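Local coordinates for FdhC (Acinetobacter nosocomialis, PDB 5KTC), which transfers a 3-hydroxybutanoyl group from coenzyme A to the 3-amino group of dTDP-linked 3-amino-3,6-dideoxygalactose, as a member of the GNAT superfamily, at residues A[9-14]-A[75-80]; A[22-27]-A[65-70]; A[97-102]-A[106-111]. All blocks are in the same frame, centred on the assembly; numbering follows the deposited sequence. Where two conformers were deposited one is given.

Contact 1 of 3, residues A[9-14]-A[75-80]; sequences NTTYLR and SPIGTV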
loop_
_atom_site.group_PDB
_atom_site.type_symbol
_atom_site.label_atom_id
_atom_site.label_comp_id
_atom_site.label_asym_id
_atom_site.label_seq_id
_atom_site.Cartn_x
_atom_site.Cartn_y
_atom_site.Cartn_z
ATOM N N ASN A 9 -10.957 1.442 -9.291
ATOM C CA ASN A 9 -12.394 1.270 -9.437
ATOM C C ASN A 9 -13.282 1.550 -8.245
ATOM O O ASN A 9 -14.347 2.127 -8.388
ATOM C CB ASN A 9 -12.682 -0.146 -9.891
ATOM C CG ASN A 9 -13.091 -0.208 -11.325
ATOM O OD1 ASN A 9 -12.968 0.765 -12.097
ATOM N ND2 ASN A 9 -13.625 -1.338 -11.694
ATOM N N THR A 10 -12.904 1.031 -7.103
ATOM C CA THR A 10 -13.713 1.135 -5.929
ATOM C C THR A 10 -13.041 1.876 -4.823
ATOM O O THR A 10 -13.673 2.064 -3.821
ATOM C CB THR A 10 -14.226 -0.196 -5.424
ATOM O OG1 THR A 10 -13.185 -0.982 -4.792
ATOM C CG2 THR A 10 -14.954 -1.003 -6.593
ATOM N N THR A 11 -11.797 2.285 -5.026
ATOM C CA THR A 11 -11.012 2.969 -3.979
ATOM C C THR A 11 -10.201 4.102 -4.547
ATOM O O THR A 11 -10.041 4.209 -5.752
ATOM C CB THR A 11 -10.028 1.996 -3.280
ATOM O OG1 THR A 11 -9.235 1.391 -4.295
ATOM C CG2 THR A 11 -10.746 0.904 -2.464
ATOM N N TYR A 12 -9.677 4.966 -3.651
ATOM C CA TYR A 12 -8.752 5.989 -4.006
ATOM C C TYR A 12 -7.866 6.267 -2.813
ATOM O O TYR A 12 -8.188 5.857 -1.693
ATOM C CB TYR A 12 -9.438 7.272 -4.452
ATOM C CG TYR A 12 -10.325 7.972 -3.468
ATOM C CD1 TYR A 12 -11.678 7.660 -3.362
ATOM C CD2 TYR A 12 -9.833 8.946 -2.635
ATOM C CE1 TYR A 12 -12.516 8.332 -2.501
ATOM C CE2 TYR A 12 -10.672 9.616 -1.746
ATOM C CZ TYR A 12 -12.013 9.301 -1.643
ATOM O OH TYR A 12 -12.860 9.902 -0.691
ATOM N N LEU A 13 -6.739 6.870 -3.080
ATOM C CA LEU A 13 -5.732 7.165 -2.049
ATOM C C LEU A 13 -5.495 8.638 -2.012
ATOM O O LEU A 13 -5.446 9.273 -3.033
ATOM C CB LEU A 13 -4.369 6.518 -2.357
ATOM C CG LEU A 13 -4.191 5.002 -2.561
ATOM C CD1 LEU A 13 -2.800 4.472 -2.275
ATOM C CD2 LEU A 13 -5.213 4.107 -1.963
ATOM N N ARG A 14 -5.204 9.159 -0.826
ATOM C CA ARG A 14 -4.706 10.538 -0.686
ATOM C C ARG A 14 -3.726 10.651 0.438
ATOM O O ARG A 14 -3.792 9.836 1.394
ATOM C CB ARG A 14 -5.855 11.529 -0.549
ATOM C CG ARG A 14 -6.621 11.418 0.764
ATOM C CD ARG A 14 -6.775 12.778 1.467
ATOM N NE ARG A 14 -7.546 12.632 2.682
ATOM C CZ ARG A 14 -7.081 12.329 3.888
ATOM N NH1 ARG A 14 -5.772 12.201 4.102
ATOM N NH2 ARG A 14 -7.944 12.179 4.904
ATOM N N SER A 75 -15.468 7.208 2.480
ATOM C CA SER A 75 -15.181 6.858 3.838
ATOM C C SER A 75 -13.825 6.131 3.886
ATOM O O SER A 75 -13.506 5.369 2.957
ATOM C CB SER A 75 -16.316 6.007 4.421
ATOM O OG SER A 75 -16.317 4.671 3.975
ATOM N N PRO A 76 -13.065 6.323 4.979
ATOM C CA PRO A 76 -11.717 5.787 5.074
ATOM C C PRO A 76 -11.755 4.340 5.442
ATOM O O PRO A 76 -12.551 3.940 6.294
ATOM C CB PRO A 76 -11.094 6.636 6.163
ATOM C CG PRO A 76 -12.222 6.969 7.076
ATOM C CD PRO A 76 -13.382 7.179 6.148
ATOM N N ILE A 77 -10.977 3.522 4.719
ATOM C CA ILE A 77 -10.963 2.068 4.924
ATOM C C ILE A 77 -9.548 1.518 5.201
ATOM O O ILE A 77 -9.414 0.362 5.457
ATOM C CB ILE A 77 -11.571 1.334 3.730
ATOM C CG1 ILE A 77 -10.845 1.708 2.397
ATOM C CG2 ILE A 77 -13.073 1.686 3.582
ATOM C CD1 ILE A 77 -11.223 0.747 1.277
ATOM N N GLY A 78 -8.507 2.360 5.190
ATOM C CA GLY A 78 -7.194 1.861 5.554
ATOM C C GLY A 78 -6.021 2.760 5.272
ATOM O O GLY A 78 -6.190 3.970 5.067
ATOM N N THR A 79 -4.818 2.147 5.292
ATOM C CA THR A 79 -3.604 2.861 5.128
ATOM C C THR A 79 -2.665 2.136 4.217
ATOM O O THR A 79 -2.736 0.897 4.062
ATOM C CB THR A 79 -2.859 3.097 6.455
ATOM O OG1 THR A 79 -2.526 1.845 7.085
ATOM C CG2 THR A 79 -3.701 3.923 7.327
ATOM N N VAL A 80 -1.726 2.887 3.632
ATOM C CA VAL A 80 -0.595 2.225 2.967
ATOM C C VAL A 80 0.523 3.203 2.823
ATOM O O VAL A 80 0.272 4.422 2.763
ATOM C CB VAL A 80 -1.003 1.575 1.603
ATOM C CG1 VAL A 80 -1.290 2.654 0.551
ATOM C CG2 VAL A 80 0.057 0.580 1.127
#
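Ile77 reaches Thr11, and Val80 reaches Leu13, across the face of a sheet whose intervening strand, 63-70, separates the two segments. From CB of Ile77, CG2 turns off toward the carbonyl O of His102, while CG1 sits between the backbone N and the carbonyl carbon (chi1 56°). From CG1 the chain runs on extended, and CD1 ends 3.8 Å from Thr11 CG2, the two side chains meeting almost at right angles. Threonine suits this place because it has two unlike branches: its methyl faces Ile77, and its OG1 is hydrogen-bonded to Glu110 of helix 107-122. Further along, Leu13 CD1 packs 3.7 Å from Val80 CG1, again nearly perpendicular, and Leu13 also rests on Ile68 of the middle strand. Helix 107-122 lies over this layer, with Ala107 against Thr11 and Ile77, and Val115 against Val80. Ile77 and Val80, three residues apart, can serve the same face because an extra residue shifts the strand's alternation. Gly78 accepts backbone angles at which a CB would press on the preceding carbonyl O. Ile77 and Gly78 together face Ile68, which makes this a classic beta bulge in the antiparallel part of the GNAT sheet.

Contact 2 of 3, residues A[22-27]-A[65-70]; sequences EFICTL and YFIIFR. With FUH ([[(2~{R},3~{S},5~{R})-5-[5-methyl-2,4-bis(oxidanylidene)pyrimidin-1-yl]-3-oxidanyl-oxolan-2-yl]methoxy-oxidanyl-phosphoryl] [(2~{R},3~{R},4~{S},5~{R},6~{R})-6-methyl-3,5-bis(oxidanyl)-4-[[(3~{R})-3-oxidanylbutanoyl]amino]oxan-2-yl] hydrogen phosphate), chain C.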
loop_
_atom_site.group_PDB
_atom_site.type_symbol
_atom_site.label_atom_id
_atom_site.label_comp_id
_atom_site.label_asym_id
_atom_site.label_seq_id
_atom_site.Cartn_x
_atom_site.Cartn_y
_atom_site.Cartn_z
ATOM N N GLU A 22 -6.538 10.253 14.532
ATOM C CA GLU A 22 -7.492 9.404 15.193
ATOM C C GLU A 22 -7.878 8.174 14.376
ATOM O O GLU A 22 -8.005 7.098 14.942
ATOM C CB GLU A 22 -8.758 10.154 15.569
ATOM C CG GLU A 22 -9.873 9.275 16.120
ATOM C CD GLU A 22 -11.044 10.097 16.636
ATOM O OE1 GLU A 22 -11.681 9.618 17.591
ATOM O OE2 GLU A 22 -11.313 11.215 16.104
ATOM N N PHE A 23 -8.131 8.339 13.076
ATOM C CA PHE A 23 -8.452 7.190 12.256
ATOM C C PHE A 23 -7.319 6.130 12.290
ATOM O O PHE A 23 -7.578 4.932 12.358
ATOM C CB PHE A 23 -8.660 7.643 10.815
ATOM C CG PHE A 23 -8.860 6.481 9.875
ATOM C CD1 PHE A 23 -9.992 5.689 10.004
ATOM C CD2 PHE A 23 -7.859 6.093 9.000
ATOM C CE1 PHE A 23 -10.169 4.591 9.207
ATOM C CE2 PHE A 23 -8.010 4.973 8.236
ATOM C CZ PHE A 23 -9.161 4.239 8.314
ATOM N N ILE A 24 -6.096 6.627 12.219
ATOM C CA ILE A 24 -4.897 5.802 12.221
ATOM C C ILE A 24 -4.738 5.101 13.565
ATOM O O ILE A 24 -4.541 3.886 13.569
ATOM C CB ILE A 24 -3.642 6.545 11.803
ATOM C CG1 ILE A 24 -3.747 6.948 10.325
ATOM C CG2 ILE A 24 -2.452 5.603 11.887
ATOM C CD1 ILE A 24 -2.616 7.793 9.805
ATOM N N CYS A 25 -4.825 5.847 14.675
ATOM C CA CYS A 25 -4.723 5.212 16.004
ATOM C C CYS A 25 -5.721 4.080 16.121
ATOM O O CYS A 25 -5.386 2.982 16.532
ATOM C CB CYS A 25 -5.013 6.200 17.146
ATOM S SG CYS A 25 -3.631 7.266 17.458
ATOM N N THR A 26 -6.962 4.346 15.739
ATOM C CA THR A 26 -8.006 3.364 15.860
ATOM C C THR A 26 -7.768 2.151 15.024
ATOM O O THR A 26 -7.950 1.061 15.496
ATOM C CB THR A 26 -9.369 3.995 15.572
ATOM O OG1 THR A 26 -9.617 4.994 16.565
ATOM C CG2 THR A 26 -10.481 2.963 15.620
ATOM N N LEU A 27 -7.344 2.348 13.778
ATOM C CA LEU A 27 -7.090 1.245 12.886
ATOM C C LEU A 27 -5.976 0.338 13.426
ATOM O O LEU A 27 -6.159 -0.871 13.506
ATOM C CB LEU A 27 -6.685 1.785 11.514
ATOM C CG LEU A 27 -6.469 0.837 10.360
ATOM C CD1 LEU A 27 -7.800 0.225 9.944
ATOM C CD2 LEU A 27 -5.804 1.648 9.200
ATOM N N TYR A 65 2.771 8.480 2.478
ATOM C CA TYR A 65 1.865 7.716 3.341
ATOM C C TYR A 65 0.457 8.137 2.998
ATOM O O TYR A 65 0.207 9.337 2.911
ATOM C CB TYR A 65 2.153 8.097 4.773
ATOM C CG TYR A 65 1.548 7.335 5.885
ATOM C CD1 TYR A 65 0.927 6.117 5.718
ATOM C CD2 TYR A 65 1.646 7.835 7.176
ATOM C CE1 TYR A 65 0.419 5.416 6.812
ATOM C CE2 TYR A 65 1.146 7.146 8.277
ATOM C CZ TYR A 65 0.531 5.932 8.094
ATOM O OH TYR A 65 -0.008 5.210 9.203
ATOM N N PHE A 66 -0.420 7.171 2.740
ATOM C CA PHE A 66 -1.766 7.399 2.225
ATOM C C PHE A 66 -2.864 6.787 3.082
ATOM O O PHE A 66 -2.695 5.719 3.658
ATOM C CB PHE A 66 -1.925 6.814 0.805
ATOM C CG PHE A 66 -0.938 7.362 -0.200
ATOM C CD1 PHE A 66 0.304 6.819 -0.313
ATOM C CD2 PHE A 66 -1.295 8.373 -1.053
ATOM C CE1 PHE A 66 1.241 7.293 -1.199
ATOM C CE2 PHE A 66 -0.393 8.893 -1.953
ATOM C CZ PHE A 66 0.892 8.346 -2.051
ATOM N N ILE A 67 -3.980 7.503 3.156
ATOM C CA ILE A 67 -5.243 6.920 3.578
ATOM C C ILE A 67 -5.894 6.317 2.313
ATOM O O ILE A 67 -5.832 6.945 1.259
ATOM C CB ILE A 67 -6.209 7.952 4.173
ATOM C CG1 ILE A 67 -5.544 8.729 5.300
ATOM C CG2 ILE A 67 -7.484 7.275 4.611
ATOM C CD1 ILE A 67 -5.076 7.889 6.484
ATOM N N ILE A 68 -6.437 5.118 2.485
ATOM C CA ILE A 68 -7.185 4.422 1.477
ATOM C C ILE A 68 -8.658 4.718 1.757
ATOM O O ILE A 68 -9.111 4.530 2.903
ATOM C CB ILE A 68 -6.950 2.911 1.498
ATOM C CG1 ILE A 68 -5.451 2.540 1.390
ATOM C CG2 ILE A 68 -7.759 2.279 0.360
ATOM C CD1 ILE A 68 -5.173 1.055 1.610
ATOM N N PHE A 69 -9.401 5.120 0.726
ATOM C CA PHE A 69 -10.823 5.494 0.839
ATOM C C PHE A 69 -11.654 4.609 -0.061
ATOM O O PHE A 69 -11.167 4.214 -1.092
ATOM C CB PHE A 69 -11.063 6.945 0.393
ATOM C CG PHE A 69 -10.750 7.956 1.441
ATOM C CD1 PHE A 69 -9.433 8.494 1.560
ATOM C CD2 PHE A 69 -11.763 8.382 2.321
ATOM C CE1 PHE A 69 -9.159 9.438 2.555
ATOM C CE2 PHE A 69 -11.469 9.304 3.308
ATOM C CZ PHE A 69 -10.171 9.830 3.421
ATOM N N ARG A 70 -12.886 4.315 0.350
ATOM C CA ARG A 70 -13.862 3.765 -0.585
ATOM C C ARG A 70 -14.596 4.895 -1.338
ATOM O O ARG A 70 -15.043 5.905 -0.758
ATOM C CB ARG A 70 -14.727 2.689 0.016
ATOM C CG ARG A 70 -15.725 3.088 1.012
ATOM C CD ARG A 70 -16.406 1.878 1.575
ATOM N NE ARG A 70 -17.392 1.382 0.606
ATOM C CZ ARG A 70 -17.906 0.167 0.603
ATOM N NH1 ARG A 70 -17.475 -0.757 1.451
ATOM N NH2 ARG A 70 -18.819 -0.149 -0.321
HETATM O O1 FUH C . 2.762 -3.987 5.369
HETATM C C1 FUH C . 3.779 -4.628 5.124
HETATM C C2 FUH C . 4.117 -5.127 3.759
HETATM C C3 FUH C . 2.900 -5.282 2.884
HETATM O O2 FUH C . 2.334 -6.612 2.996
HETATM C C4 FUH C . 3.262 -5.104 1.431
HETATM N N1 FUH C . 4.727 -4.911 6.105
HETATM C C5 FUH C . 4.689 -4.204 7.390
HETATM C C6 FUH C . 4.883 -5.175 8.569
HETATM O O3 FUH C . 6.061 -5.831 8.364
HETATM C C7 FUH C . 5.053 -4.485 9.904
HETATM C C8 FUH C . 5.536 -5.407 11.048
HETATM O O4 FUH C . 6.019 -3.425 9.802
HETATM C C9 FUH C . 5.779 -3.148 7.415
HETATM O O5 FUH C . 5.533 -2.098 6.468
HETATM C C10 FUH C . 5.805 -2.486 8.734
HETATM O O6 FUH C . 4.555 -1.835 8.903
HETATM P P1 FUH C . 4.309 -0.785 10.043
HETATM O O7 FUH C . 3.995 -1.420 11.346
HETATM O O8 FUH C . 3.127 0.034 9.526
HETATM O O9 FUH C . 5.461 0.313 10.075
HETATM P P2 FUH C . 6.906 0.328 10.762
HETATM O O10 FUH C . 7.881 0.727 9.708
HETATM O O11 FUH C . 7.135 -1.065 11.333
HETATM O O12 FUH C . 6.656 1.454 11.827
HETATM C C11 FUH C . 7.761 2.194 12.355
HETATM C C12 FUH C . 7.396 2.651 13.745
HETATM C C13 FUH C . 6.768 1.546 14.619
HETATM O O13 FUH C . 7.137 1.680 16.003
HETATM C C14 FUH C . 5.269 1.808 14.563
HETATM C C15 FUH C . 5.241 3.309 14.408
HETATM O O14 FUH C . 6.427 3.702 13.671
HETATM N N2 FUH C . 4.145 3.870 13.588
HETATM C C16 FUH C . 4.059 3.607 12.254
HETATM C C17 FUH C . 3.055 4.201 11.487
HETATM C C18 FUH C . 2.928 3.952 9.999
HETATM C C19 FUH C . 2.127 5.047 12.169
HETATM O O15 FUH C . 1.209 5.660 11.484
HETATM N N3 FUH C . 2.235 5.289 13.482
HETATM C C20 FUH C . 3.253 4.740 14.154
HETATM O O16 FUH C . 3.340 4.961 15.454
#
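Tyr65 OH, in contact with Ile24, donates a short hydrogen bond to O15 of the bound nucleotide sugar, the carbonyl oxygen next to the methyl-bearing carbon of the thymine ring, with OH and O15 2.6 Å apart. O15 lies at the edge of the phenol ring, near its plane. The tyrosine reaches it because its CG is anti to the backbone N (chi1 -170°), which carries the ring away from strand 65-70 toward helix 22-27. The thymine methyl C18 approaches the same hydroxyl, 3.3 Å from Tyr65 OH.

Ile24 comes at the ring from the opposite direction and uses both of its branches. Its CG2 stands 3.7 Å from Tyr65 OH and equally far from O15, so the methyl covers the polar bond from the helix side, while CD1 lies 4.0 Å from Tyr65 CZ. A beta-branched residue suits this place: the CG2 branch lies by the hydroxyl and O15, while the longer CG1-CD1 branch reaches on between the phenol and Ile67. Ile67 is two residues on and on the same side of the strand, and its CD1 lies 4.1 Å from Ile24 CD1 and 4.2 Å from Phe23 CD2. Phe23 and Ile67 pass side by side, pointing opposite ways. The segment axes run at 81° and come within 11.1 Å, and Phe23 and Ile24 there meet Tyr65 and Ile67. Helix 44-59 adds Gln47 and Ile51 around Ile24, and Gln47 also bonds the ligand.

The polar bond at the border of this apolar patch probably contributes to recognition of the base. A hydroxyl that donates fits a carbonyl acceptor, and the nearby C18 methyl belongs to thymine, consistent with a pocket suited to dTDP-linked sugars.

Contact 3 of 3, residues A[97-102]-A[106-111]; sequences WILNEH and YAAVES. With COA (coenzyme A), chain D.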
loop_
_atom_site.group_PDB
_atom_site.type_symbol
_atom_site.label_atom_id
_atom_site.label_comp_id
_atom_site.label_asym_id
_atom_site.label_seq_id
_atom_site.Cartn_x
_atom_site.Cartn_y
_atom_site.Cartn_z
ATOM N N TRP A 97 0.259 -1.645 5.594
ATOM C CA TRP A 97 -0.823 -1.895 4.638
ATOM C C TRP A 97 -1.932 -2.527 5.447
ATOM O O TRP A 97 -1.807 -3.691 5.912
ATOM C CB TRP A 97 -0.378 -2.845 3.591
ATOM C CG TRP A 97 -1.347 -3.071 2.466
ATOM C CD1 TRP A 97 -2.216 -2.180 1.917
ATOM C CD2 TRP A 97 -1.476 -4.286 1.721
ATOM N NE1 TRP A 97 -2.883 -2.782 0.859
ATOM C CE2 TRP A 97 -2.433 -4.061 0.711
ATOM C CE3 TRP A 97 -0.872 -5.549 1.820
ATOM C CZ2 TRP A 97 -2.832 -5.044 -0.168
ATOM C CZ3 TRP A 97 -1.261 -6.557 0.922
ATOM C CH2 TRP A 97 -2.222 -6.272 -0.084
ATOM N N ILE A 98 -3.002 -1.764 5.635
ATOM C CA ILE A 98 -4.089 -2.164 6.516
ATOM C C ILE A 98 -5.423 -1.786 5.882
ATOM O O ILE A 98 -5.584 -0.675 5.381
ATOM C CB ILE A 98 -4.040 -1.525 7.906
ATOM C CG1 ILE A 98 -2.631 -1.617 8.548
ATOM C CG2 ILE A 98 -5.002 -2.264 8.802
ATOM C CD1 ILE A 98 -2.341 -0.700 9.695
ATOM N N LEU A 99 -6.353 -2.733 5.890
ATOM C CA LEU A 99 -7.734 -2.455 5.438
ATOM C C LEU A 99 -8.731 -2.923 6.523
ATOM O O LEU A 99 -8.575 -4.035 7.031
ATOM C CB LEU A 99 -7.996 -3.187 4.139
ATOM C CG LEU A 99 -7.314 -2.616 2.888
ATOM C CD1 LEU A 99 -7.495 -3.572 1.737
ATOM C CD2 LEU A 99 -7.831 -1.236 2.487
ATOM N N ASN A 100 -9.742 -2.114 6.831
ATOM C CA ASN A 100 -10.668 -2.485 7.933
ATOM C C ASN A 100 -11.892 -3.175 7.350
ATOM O O ASN A 100 -11.974 -3.374 6.129
ATOM C CB ASN A 100 -11.059 -1.262 8.782
ATOM C CG ASN A 100 -11.839 -0.204 8.025
ATOM O OD1 ASN A 100 -12.487 -0.448 7.022
ATOM N ND2 ASN A 100 -11.725 1.037 8.503
ATOM N N GLU A 101 -12.845 -3.526 8.215
ATOM C CA GLU A 101 -14.111 -4.178 7.807
ATOM C C GLU A 101 -14.915 -3.511 6.718
ATOM O O GLU A 101 -15.619 -4.187 5.999
ATOM C CB GLU A 101 -15.059 -4.258 9.021
ATOM C CG GLU A 101 -15.386 -5.659 9.478
ATOM C CD GLU A 101 -16.297 -5.657 10.713
ATOM O OE1 GLU A 101 -16.522 -4.555 11.293
ATOM O OE2 GLU A 101 -16.793 -6.746 11.101
ATOM N N HIS A 102 -14.815 -2.199 6.612
ATOM C CA HIS A 102 -15.648 -1.414 5.654
ATOM C C HIS A 102 -14.996 -1.344 4.291
ATOM O O HIS A 102 -15.510 -0.721 3.406
ATOM C CB HIS A 102 -15.986 0.007 6.183
ATOM C CG HIS A 102 -17.065 0.743 5.407
ATOM N ND1 HIS A 102 -18.250 0.163 4.993
ATOM C CD2 HIS A 102 -17.140 2.041 5.025
ATOM C CE1 HIS A 102 -18.973 1.049 4.338
ATOM N NE2 HIS A 102 -18.325 2.199 4.343
ATOM N N TYR A 106 -12.438 -5.888 -3.213
ATOM C CA TYR A 106 -11.192 -5.976 -3.918
ATOM C C TYR A 106 -10.255 -4.808 -3.588
ATOM O O TYR A 106 -9.311 -4.583 -4.321
ATOM C CB TYR A 106 -11.429 -6.084 -5.468
ATOM C CG TYR A 106 -12.275 -7.315 -5.804
ATOM C CD1 TYR A 106 -11.831 -8.590 -5.472
ATOM C CD2 TYR A 106 -13.532 -7.206 -6.407
ATOM C CE1 TYR A 106 -12.612 -9.722 -5.717
ATOM C CE2 TYR A 106 -14.320 -8.341 -6.643
ATOM C CZ TYR A 106 -13.856 -9.580 -6.312
ATOM O OH TYR A 106 -14.620 -10.716 -6.523
ATOM N N ALA A 107 -10.511 -4.081 -2.506
ATOM C CA ALA A 107 -9.602 -2.985 -2.097
ATOM C C ALA A 107 -8.130 -3.394 -2.016
ATOM O O ALA A 107 -7.222 -2.584 -2.286
ATOM C CB ALA A 107 -10.033 -2.456 -0.736
ATOM N N ALA A 108 -7.900 -4.622 -1.552
ATOM C CA ALA A 108 -6.503 -5.115 -1.375
ATOM C C ALA A 108 -5.787 -5.121 -2.725
ATOM O O ALA A 108 -4.668 -4.609 -2.874
ATOM C CB ALA A 108 -6.476 -6.489 -0.696
ATOM N N VAL A 109 -6.463 -5.650 -3.737
ATOM C CA VAL A 109 -5.897 -5.667 -5.102
ATOM C C VAL A 109 -5.709 -4.253 -5.630
ATOM O O VAL A 109 -4.647 -3.911 -6.200
ATOM C CB VAL A 109 -6.763 -6.490 -6.099
ATOM C CG1 VAL A 109 -6.148 -6.497 -7.460
ATOM C CG2 VAL A 109 -6.984 -7.888 -5.598
ATOM N N GLU A 110 -6.726 -3.418 -5.486
ATOM C CA GLU A 110 -6.631 -2.084 -6.072
ATOM C C GLU A 110 -5.490 -1.234 -5.434
ATOM O O GLU A 110 -4.725 -0.534 -6.104
ATOM C CB GLU A 110 -7.964 -1.332 -5.849
ATOM C CG GLU A 110 -9.146 -1.944 -6.621
ATOM C CD GLU A 110 -10.447 -1.184 -6.491
ATOM O OE1 GLU A 110 -10.497 -0.037 -6.026
ATOM O OE2 GLU A 110 -11.435 -1.738 -6.953
ATOM N N SER A 111 -5.456 -1.305 -4.113
ATOM C CA SER A 111 -4.461 -0.502 -3.328
ATOM C C SER A 111 -3.042 -0.976 -3.611
ATOM O O SER A 111 -2.146 -0.141 -3.844
ATOM C CB SER A 111 -4.805 -0.499 -1.842
ATOM O OG SER A 111 -4.811 -1.760 -1.249
HETATM N N1A COA D . -6.290 -11.532 -8.496
HETATM C C2A COA D . -7.633 -11.535 -8.330
HETATM N N3A COA D . -8.212 -11.489 -7.128
HETATM C C4A COA D . -7.443 -11.343 -6.059
HETATM C C5A COA D . -5.964 -11.287 -6.174
HETATM C C6A COA D . -5.405 -11.400 -7.499
HETATM N N6A COA D . -4.091 -11.373 -7.706
HETATM N N7A COA D . -5.477 -11.143 -4.949
HETATM C C8A COA D . -6.531 -11.122 -4.107
HETATM N N9A COA D . -7.706 -11.253 -4.781
HETATM C C1B COA D . -9.070 -11.246 -4.208
HETATM C C2B COA D . -9.102 -12.122 -2.951
HETATM O O2B COA D . -9.342 -13.511 -3.236
HETATM C C3B COA D . -10.164 -11.463 -2.140
HETATM O O3B COA D . -11.426 -11.855 -2.689
HETATM P P3B COA D . -12.371 -12.883 -1.892
HETATM O O7A COA D . -13.332 -11.918 -1.186
HETATM O O8A COA D . -12.897 -13.526 -3.144
HETATM O O9A COA D . -11.493 -13.703 -0.980
HETATM C C4B COA D . -9.962 -9.994 -2.435
HETATM O O4B COA D . -9.400 -9.924 -3.756
HETATM C C5B COA D . -9.162 -9.271 -1.370
HETATM O O5B COA D . -7.900 -9.881 -1.212
HETATM P P1A COA D . -7.481 -10.468 0.194
HETATM O O1A COA D . -6.206 -11.260 0.001
HETATM O O2A COA D . -8.623 -10.991 1.023
HETATM O O3A COA D . -6.922 -9.208 1.042
HETATM P P2A COA D . -7.472 -8.452 2.287
HETATM O O4A COA D . -8.792 -7.768 2.052
HETATM O O5A COA D . -7.396 -9.303 3.542
HETATM O O6A COA D . -6.416 -7.265 2.445
HETATM C CBP COA D . -4.612 -6.754 4.002
HETATM C CCP COA D . -5.080 -7.600 2.805
HETATM C CDP COA D . -3.217 -7.214 4.342
HETATM C CEP COA D . -4.596 -5.273 3.638
HETATM C CAP COA D . -5.583 -6.982 5.187
HETATM O OAP COA D . -5.769 -8.433 5.280
HETATM C C9P COA D . -5.138 -6.385 6.461
HETATM O O9P COA D . -5.285 -5.194 6.810
HETATM N N8P COA D . -4.509 -7.261 7.271
HETATM C C7P COA D . -4.002 -6.843 8.523
HETATM C C6P COA D . -2.798 -5.936 8.488
HETATM C C5P COA D . -1.634 -6.664 7.867
HETATM O O5P COA D . -1.334 -7.793 8.292
HETATM N N4P COA D . -1.023 -6.058 6.869
HETATM C C3P COA D . 0.033 -6.713 6.091
HETATM C C2P COA D . 1.380 -6.748 6.840
HETATM S S1P COA D . 2.543 -7.817 5.915
#
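Trp97 presents an edge of its indole to helix 107-111 and a face to coenzyme A. At the edge, NE1 donates to Ser111 OG over 3.0 Å with an N-H...O angle of 165°, the oxygen lying in the ring plane. Beside it on the same rim, CZ2 meets the carbonyl O of Ala108 at 3.3 Å. The indole is carried there by a CG anti to the backbone N (chi1 -174°). One face is covered by the pantetheine methyl CEP of coenzyme A, 3.7 Å above the plane and over the centre of the ring system.

Serine answers the indole well, because its hydroxyl works in two directions: while it accepts from Trp97, it donates to Ala107 O, with OG and O 2.8 Å apart. That carbonyl also takes the helix bond from Ser111 N, and the two donors reach it from opposite faces. Both polar groups are buried, and this chain of bonds provides for them.

Strand 97-99 and the helix are the first two elements of a beta-alpha-beta unit completed by strand 127-133, and run at 146° to each other. In GNAT enzymes the pantetheine arm pairs with this strand much as another strand would, and here N4P donates to Trp97 O at 2.7 Å, and Leu99 N donates to coenzyme A O9P at 2.8 Å.

Leu99 turns toward the first helical turn, its CD1 3.7 Å from Ala107 CB and close over the backbone of Ala108. The small side chains of Ala107 and Ala108 are consistent with the close approach of strand and coenzyme A to the helix: Ala108 CB lies 3.2 Å from O6A, the ester oxygen joining the diphosphate to the pantetheine arm, and Lys103 and Lys105 from the intervening turn also bond coenzyme A.

From the N terminus, strand 11-15 opens contact 1, and helix 21-28 follows at once and opens contact 2. The chain then passes through helix 44-59 and returns as strand 63-70, which closes contact 2; strand 75-86 closes contact 1 just afterwards. Contact 2 is therefore the inner of two nested loops. Contact 3 begins later and is local, closing a short turn between strand 91-99 and helix 107-122. All three reach the same sheet, and side-chain links join them: Ile68 packs on Leu99, Arg70 bonds the carbonyl of His102, and Glu110 of the helix bonds the backbone N of Thr10. The sheet thus carries the thymine end of the nucleotide-sugar pocket at contact 2 and the coenzyme A site at contact 3.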